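Sensory box histidine kinase/response regulator (Burkholderia thailandensis, PDB 3MR0) probably acts as a sensor kinase of a two-component phosphorelay, the present chain being its PAS sensory domain. Local coordinates at residues S35-F38 / K39-M42; D63-A66 / R67-A71; D128-A131 / L132-R136. All coordinates share one frame; numbering follows the deposited sequence. Where two conformers were deposited one is given.

Contact 1: residues S35-F38 / K39-M42; sequences SPHF and KKIM
Ser35 meets the residues ahead of it twice. Its carbonyl O takes the N-H of Lys39 at 3.1 Å, almost straight at 167°, while its OG, with chi1 at 66°, turns over the start of helix 36-41 and accepts the N-H of Phe38 at 3.2 Å. Ser35 is thus the N-cap of this helix, and since OG is also hydrogen-bonded to the backbone of Leu22, the cap is tied to strand 21-25. Pro36 opens the first turn, and its carbonyl O receives Lys40 N at 3.0 Å. Past these carbonyls runs the side chain of Lys39, with CG lying 3.6 Å from Ser35 O; the chain stays extended to an amino group held by Asp51, Asp46 and the backbone O of Leu49.

In the PAS fold, to which this domain belongs, short helices pack against an antiparallel sheet and help to close a ligand pocket. Helix 36-41 does so here, with Phe38 and Ile41 both resting on Ile119 of strand 112-121. The His37 ring lies obliquely against two side chains of the next turn. CD2 of its ring is 3.5 Å from Ile41 CD1, the two side chains crossing at about a right angle, whereas ND1 lies 3.9 Å from Lys40 CB. The lysine bends away beyond this point, and its NZ forms a salt bridge with Glu45. Phe38 has CG anti to the backbone N (chi1 -175°), which leans the ring toward the following turn, beside selenomethionine Met42, both side chains pointing the same way. Phe38 CE2 touches Met42 CG at 3.7 Å, and the selenium stands obliquely to the ring in a Met-aromatic contact. Phe38 also lines the pocket occupied by a PG5 molecule.

Contact 2: residues D63-A66 / R67-A71; sequences DDRA and RVLAA
Asp64 OD1 is gripped by two arginines, Arg67 from the next turn of the chain and Arg87 from strand 82-89. The bond from Arg67 NH2 measures 2.9 Å and belongs to a salt bridge, but it is bent to 146° and weak as a hydrogen bond, so Arg87 is probably the stronger partner. OD1 lies at the edge of the Arg67 guanidinium, in its plane, yet the carboxylate itself is turned 77° against that plane. The result is a single-oxygen contact: the other oxygen, OD2, stays 4.0 Å from Arg67 NH2. The two side chains run alongside each other in the same direction. Arg67 is extended through chi2 and then bends at chi3 (43°), which brings the guanidinium back toward Asp64. Its other terminal nitrogen, NH1, donates to the backbone O of Glu85, so one arginine links the acid to strand 82-89. With two arginines close by, the buried carboxylate is likely to remain ionised.

Backbone bonds continue the same turn. Val68 N reaches Asp64 O at 2.9 Å, and the valine's CG2 branch sits 3.3 Å from that same oxygen. Both Asp64 and Val68 lean on Tyr86, a residue of the PG5 pocket. Another side of the helix carries Arg65 and Leu69, which are exposed. Leu69 N bonds to Arg65 O at 3.0 Å. Ala66 O accepts Ala70 N in the following turn.

The i to i+3 acid-arginine pair near the start of helix 65-78, with its outward bonds to Arg87 and Glu85 and the packing on Tyr86, lays this helix on strand 82-89, an outermost strand of the antiparallel sheet in this PAS fold.

Contact 3: residues D128-A131 / L132-R136; sequences DEDA and LRVSR
Regular alpha-helical backbone bonds run from Leu132 N to Asp128 O, Arg133 N to Glu129 O, Val134 N to Asp130 O and Ser135 N to Ala131 O, with lengths from 2.8 to 3.1 Å. On this scaffold the main side-chain contact is the salt bridge between Asp130 and Arg133. Arg133 presents the side of its guanidinium, and both NE and NH2 converge on a single oxygen, Asp130 OD1, NH2 at 2.7 Å and NE at 2.8 Å. That oxygen lies in the guanidinium plane, reached by NH2 on its syn side and by NE on its anti side. Because both nitrogens share one oxygen, this is a forked grip and not a pairing of two oxygens with two nitrogens; the carboxylate and guanidinium planes are 32° apart. Both hydrogen bonds are bent, as expected when two donors of one group share an acceptor. Asp130 holds its CG anti to the backbone N (chi1 -171°), a setting that carries the carboxylate forward toward the next turn, where Arg133 folds back to it through its bend at chi3.

Asp130 OD2 approaches the CG2 methyl of Val134 at 3.8 Å, and CG2 also lies 3.4 Å from Asp130 O. On a different side of the helix, a water joins successive turns: it donates to Ala131 O at 2.7 Å and is hydrogen-bonded to Ser135 OG at 2.8 Å. The same carbonyl therefore serves both its helical N-H and the water.

Helix 123-140 follows strand 112-121 and projects from the PAS core as a C-terminal extension. The contact is on its surface, its centre about 23 Å from the centre of the chain, with Asp130 contributing to a PG5 site alongside Arg87, Phe95 and Trp97 of two sheet strands.

Contacts 1 and 2 lie on opposite sides of the chain's centre, with their own centres about 22 Å apart and nearest atoms about 11 Å apart. The same PG5 pocket relates them: Phe38 of contact 1 lines it, as does Tyr86, on which Asp64 and Val68 of contact 2 rest. Contact 3 stands apart on the C-terminal helix, its centre about 29 Å from that of contact 1 and 23 Å from that of contact 2. Arg87 offers an indirect connection, since it pairs with Asp64 and lines the PG5 site that includes Asp130. These PG5 molecules probably come from crystallisation, so no natural ligand is identified.

Contact 1: residues S35-F38 / K39-M42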
loop_
_atom_site.group_PDB
_atom_site.type_symbol
_atom_site.label_atom_id
_atom_site.label_comp_id
_atom_site.label_asym_id
_atom_site.label_seq_id
_atom_site.Cartn_x
_atom_site.Cartn_y
_atom_site.Cartn_z
ATOM N N SER A 35 -4.490 -11.102 0.472
ATOM C CA SER A 35 -3.993 -12.286 -0.166
ATOM C C SER A 35 -2.847 -12.838 0.676
ATOM O O SER A 35 -2.245 -12.111 1.486
ATOM C CB SER A 35 -3.530 -11.976 -1.578
ATOM O OG SER A 35 -2.403 -11.119 -1.562
ATOM N N PRO A 36 -2.537 -14.139 0.501
ATOM C CA PRO A 36 -1.376 -14.683 1.218
ATOM C C PRO A 36 -0.136 -13.822 1.000
ATOM O O PRO A 36 0.552 -13.555 1.995
ATOM C CB PRO A 36 -1.202 -16.076 0.599
ATOM C CG PRO A 36 -2.600 -16.455 0.156
ATOM C CD PRO A 36 -3.243 -15.168 -0.296
ATOM N N HIS A 37 0.147 -13.386 -0.236
ATOM C CA HIS A 37 1.344 -12.554 -0.445
ATOM C C HIS A 37 1.282 -11.149 0.188
ATOM O O HIS A 37 2.316 -10.582 0.557
ATOM C CB HIS A 37 1.868 -12.487 -1.894
ATOM C CG HIS A 37 3.316 -12.090 -1.953
ATOM N ND1 HIS A 37 4.330 -12.913 -1.506
ATOM C CD2 HIS A 37 3.916 -10.931 -2.314
ATOM C CE1 HIS A 37 5.493 -12.295 -1.628
ATOM N NE2 HIS A 37 5.271 -11.092 -2.123
ATOM N N PHE A 38 0.081 -10.600 0.323
ATOM C CA PHE A 38 -0.058 -9.382 1.088
ATOM C C PHE A 38 0.437 -9.664 2.498
ATOM O O PHE A 38 1.253 -8.925 3.035
ATOM C CB PHE A 38 -1.511 -8.920 1.124
ATOM C CG PHE A 38 -1.702 -7.604 1.796
ATOM C CD1 PHE A 38 -2.087 -6.497 1.070
ATOM C CD2 PHE A 38 -1.476 -7.466 3.161
ATOM C CE1 PHE A 38 -2.258 -5.273 1.684
ATOM C CE2 PHE A 38 -1.639 -6.235 3.795
ATOM C CZ PHE A 38 -2.029 -5.136 3.060
ATOM N N LYS A 39 -0.070 -10.725 3.115
ATOM C CA LYS A 39 0.360 -11.044 4.471
ATOM C C LYS A 39 1.875 -11.189 4.533
ATOM O O LYS A 39 2.531 -10.735 5.482
ATOM C CB LYS A 39 -0.309 -12.315 4.975
ATOM C CG LYS A 39 -1.816 -12.222 5.089
ATOM C CD LYS A 39 -2.349 -13.499 5.701
ATOM C CE LYS A 39 -3.853 -13.557 5.687
ATOM N NZ LYS A 39 -4.251 -14.984 5.750
ATOM N N LYS A 40 2.437 -11.819 3.519
ATOM C CA LYS A 40 3.860 -12.035 3.538
ATOM C C LYS A 40 4.608 -10.711 3.501
ATOM O O LYS A 40 5.505 -10.488 4.310
ATOM C CB LYS A 40 4.281 -12.953 2.404
ATOM C CG LYS A 40 5.789 -13.140 2.307
ATOM C CD LYS A 40 6.439 -13.373 3.678
ATOM C CE LYS A 40 6.119 -14.744 4.242
ATOM N NZ LYS A 40 7.125 -15.149 5.271
ATOM N N ILE A 41 4.231 -9.828 2.578
ATOM C CA ILE A 41 4.884 -8.522 2.455
ATOM C C ILE A 41 4.885 -7.739 3.769
ATOM O O ILE A 41 5.803 -6.972 4.022
ATOM C CB ILE A 41 4.255 -7.677 1.314
ATOM C CG1 ILE A 41 4.603 -8.265 -0.057
ATOM C CG2 ILE A 41 4.697 -6.214 1.387
ATOM C CD1 ILE A 41 3.824 -7.637 -1.188
HETATM N N MSE A 42 3.870 -7.935 4.608
HETATM C CA MSE A 42 3.852 -7.327 5.950
HETATM C C MSE A 42 4.782 -8.079 6.923
HETATM O O MSE A 42 4.971 -7.668 8.075
HETATM C CB MSE A 42 2.437 -7.256 6.529
HETATM C CG MSE A 42 1.463 -6.440 5.716
HETATM SE SE MSE A 42 2.029 -4.592 5.446
HETATM C CE MSE A 42 2.128 -4.058 7.315
#

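Contact 2: residues D63-A66 / R67-A71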
loop_
_atom_site.group_PDB
_atom_site.type_symbol
_atom_site.label_atom_id
_atom_site.label_comp_id
_atom_site.label_asym_id
_atom_site.label_seq_id
_atom_site.Cartn_x
_atom_site.Cartn_y
_atom_site.Cartn_z
ATOM N N ASP A 63 5.615 9.612 9.553
ATOM C CA ASP A 63 5.856 10.671 8.563
ATOM C C ASP A 63 4.975 10.606 7.307
ATOM O O ASP A 63 4.748 11.625 6.658
ATOM C CB ASP A 63 7.329 10.731 8.161
ATOM C CG ASP A 63 8.174 11.405 9.193
ATOM O OD1 ASP A 63 7.628 11.810 10.236
ATOM O OD2 ASP A 63 9.390 11.528 8.966
ATOM N N ASP A 64 4.472 9.416 6.980
ATOM C CA ASP A 64 3.666 9.217 5.775
ATOM C C ASP A 64 2.155 9.238 6.012
ATOM O O ASP A 64 1.374 9.347 5.065
ATOM C CB ASP A 64 4.031 7.875 5.129
ATOM C CG ASP A 64 5.473 7.823 4.679
ATOM O OD1 ASP A 64 6.023 8.902 4.320
ATOM O OD2 ASP A 64 6.054 6.702 4.690
ATOM N N ARG A 65 1.763 9.084 7.270
ATOM C CA ARG A 65 0.374 8.931 7.682
ATOM C C ARG A 65 -0.543 9.969 7.047
ATOM O O ARG A 65 -1.546 9.628 6.445
ATOM C CB ARG A 65 0.287 8.971 9.219
ATOM C CG ARG A 65 -1.070 8.596 9.844
ATOM C CD ARG A 65 -0.906 7.641 11.048
ATOM N NE ARG A 65 -0.031 8.177 12.102
ATOM C CZ ARG A 65 0.832 7.461 12.837
ATOM N NH1 ARG A 65 0.987 6.146 12.641
ATOM N NH2 ARG A 65 1.554 8.069 13.777
ATOM N N ALA A 66 -0.195 11.237 7.163
ATOM C CA ALA A 66 -1.054 12.290 6.640
ATOM C C ALA A 66 -1.134 12.218 5.128
ATOM O O ALA A 66 -2.210 12.292 4.561
ATOM C CB ALA A 66 -0.546 13.642 7.083
ATOM N N ARG A 67 0.014 12.067 4.475
ATOM C CA ARG A 67 0.056 12.021 3.025
ATOM C C ARG A 67 -0.831 10.900 2.492
ATOM O O ARG A 67 -1.607 11.096 1.543
ATOM C CB ARG A 67 1.495 11.812 2.551
ATOM C CG ARG A 67 1.666 11.979 1.054
ATOM C CD ARG A 67 3.125 12.086 0.672
ATOM N NE ARG A 67 3.943 11.124 1.397
ATOM C CZ ARG A 67 4.118 9.871 1.006
ATOM N NH1 ARG A 67 3.528 9.439 -0.086
ATOM N NH2 ARG A 67 4.890 9.055 1.706
ATOM N N VAL A 68 -0.710 9.720 3.099
ATOM C CA VAL A 68 -1.472 8.540 2.666
ATOM C C VAL A 68 -2.970 8.719 2.869
ATOM O O VAL A 68 -3.753 8.495 1.946
ATOM C CB VAL A 68 -0.995 7.247 3.389
ATOM C CG1 VAL A 68 -1.910 6.066 3.068
ATOM C CG2 VAL A 68 0.444 6.941 3.015
ATOM N N LEU A 69 -3.373 9.119 4.074
ATOM C CA LEU A 69 -4.789 9.296 4.369
ATOM C C LEU A 69 -5.380 10.337 3.433
ATOM O O LEU A 69 -6.499 10.186 2.950
ATOM C CB LEU A 69 -5.016 9.732 5.816
ATOM C CG LEU A 69 -4.490 8.924 7.003
ATOM C CD1 LEU A 69 -4.703 9.714 8.286
ATOM C CD2 LEU A 69 -5.137 7.550 7.113
ATOM N N ALA A 70 -4.633 11.405 3.183
ATOM C CA ALA A 70 -5.110 12.436 2.283
ATOM C C ALA A 70 -5.331 11.893 0.868
ATOM O O ALA A 70 -6.328 12.223 0.232
ATOM C CB ALA A 70 -4.154 13.646 2.278
ATOM N N ALA A 71 -4.417 11.057 0.375
ATOM C CA ALA A 71 -4.564 10.533 -0.979
ATOM C C ALA A 71 -5.766 9.600 -1.069
ATOM O O ALA A 71 -6.473 9.581 -2.083
ATOM C CB ALA A 71 -3.290 9.841 -1.455
#

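Contact 3: residues D128-A131 / L132-R136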
loop_
_atom_site.group_PDB
_atom_site.type_symbol
_atom_site.label_atom_id
_atom_site.label_comp_id
_atom_site.label_asym_id
_atom_site.label_seq_id
_atom_site.Cartn_x
_atom_site.Cartn_y
_atom_site.Cartn_z
ATOM N N ASP A 128 18.082 2.852 -2.923
ATOM C CA ASP A 128 19.041 3.333 -3.931
ATOM C C ASP A 128 18.747 4.776 -4.417
ATOM O O ASP A 128 19.652 5.573 -4.655
ATOM C CB ASP A 128 19.174 2.319 -5.088
ATOM C CG ASP A 128 19.875 1.038 -4.661
ATOM O OD1 ASP A 128 20.567 1.032 -3.616
ATOM O OD2 ASP A 128 19.741 0.019 -5.364
ATOM N N GLU A 129 17.475 5.113 -4.527
ATOM C CA GLU A 129 17.092 6.489 -4.812
ATOM C C GLU A 129 17.567 7.448 -3.719
ATOM O O GLU A 129 18.070 8.525 -4.020
ATOM C CB GLU A 129 15.576 6.616 -4.960
ATOM C CG GLU A 129 15.013 5.980 -6.208
ATOM C CD GLU A 129 13.476 6.050 -6.250
ATOM O OE1 GLU A 129 12.872 6.654 -5.330
ATOM O OE2 GLU A 129 12.883 5.481 -7.202
ATOM N N ASP A 130 17.377 7.097 -2.450
ATOM C CA ASP A 130 17.858 7.973 -1.386
ATOM C C ASP A 130 19.385 7.993 -1.331
ATOM O O ASP A 130 19.986 9.038 -1.102
ATOM C CB ASP A 130 17.306 7.561 -0.024
ATOM C CG ASP A 130 17.621 8.591 1.069
ATOM O OD1 ASP A 130 17.115 9.728 0.971
ATOM O OD2 ASP A 130 18.359 8.261 2.024
ATOM N N ALA A 131 20.006 6.837 -1.502
ATOM C CA ALA A 131 21.453 6.776 -1.582
ATOM C C ALA A 131 21.952 7.767 -2.639
ATOM O O ALA A 131 22.856 8.556 -2.371
ATOM C CB ALA A 131 21.925 5.352 -1.903
ATOM N N LEU A 132 21.369 7.741 -3.837
ATOM C CA LEU A 132 21.753 8.691 -4.881
ATOM C C LEU A 132 21.479 10.109 -4.421
ATOM O O LEU A 132 22.327 10.991 -4.540
ATOM C CB LEU A 132 20.954 8.419 -6.163
ATOM C CG LEU A 132 20.987 9.487 -7.252
ATOM C CD1 LEU A 132 22.377 9.555 -7.876
ATOM C CD2 LEU A 132 19.935 9.214 -8.317
ATOM N N ARG A 133 20.279 10.315 -3.896
ATOM C CA ARG A 133 19.830 11.626 -3.475
ATOM C C ARG A 133 20.820 12.238 -2.483
ATOM O O ARG A 133 21.164 13.418 -2.585
ATOM C CB ARG A 133 18.447 11.503 -2.865
ATOM C CG ARG A 133 17.717 12.789 -2.742
ATOM C CD ARG A 133 16.494 12.622 -1.850
ATOM N NE ARG A 133 16.845 12.109 -0.529
ATOM C CZ ARG A 133 17.328 12.854 0.465
ATOM N NH1 ARG A 133 17.521 14.158 0.286
ATOM N NH2 ARG A 133 17.620 12.295 1.641
ATOM N N VAL A 134 21.282 11.431 -1.528
ATOM C CA VAL A 134 22.254 11.883 -0.523
ATOM C C VAL A 134 23.640 12.189 -1.125
ATOM O O VAL A 134 24.262 13.182 -0.775
ATOM C CB VAL A 134 22.351 10.866 0.674
ATOM C CG1 VAL A 134 23.598 11.112 1.525
ATOM C CG2 VAL A 134 21.049 10.874 1.517
ATOM N N SER A 135 24.117 11.332 -2.024
ATOM C CA SER A 135 25.358 11.582 -2.774
ATOM C C SER A 135 25.347 12.929 -3.501
ATOM O O SER A 135 26.337 13.639 -3.505
ATOM C CB SER A 135 25.585 10.479 -3.813
ATOM O OG SER A 135 26.147 9.329 -3.232
ATOM N N ARG A 136 24.238 13.249 -4.150
ATOM C CA ARG A 136 24.076 14.530 -4.842
ATOM C C ARG A 136 24.103 15.740 -3.878
ATOM O O ARG A 136 24.776 16.729 -4.154
ATOM C CB ARG A 136 22.812 14.501 -5.725
ATOM C CG ARG A 136 22.895 13.482 -6.855
ATOM C CD ARG A 136 21.569 13.174 -7.502
ATOM N NE ARG A 136 21.142 14.110 -8.539
ATOM C CZ ARG A 136 21.618 14.148 -9.784
ATOM N NH1 ARG A 136 22.596 13.337 -10.147
ATOM N NH2 ARG A 136 21.116 15.008 -10.672
HETATM O O HOH W 1 25.140 8.045 -0.968
#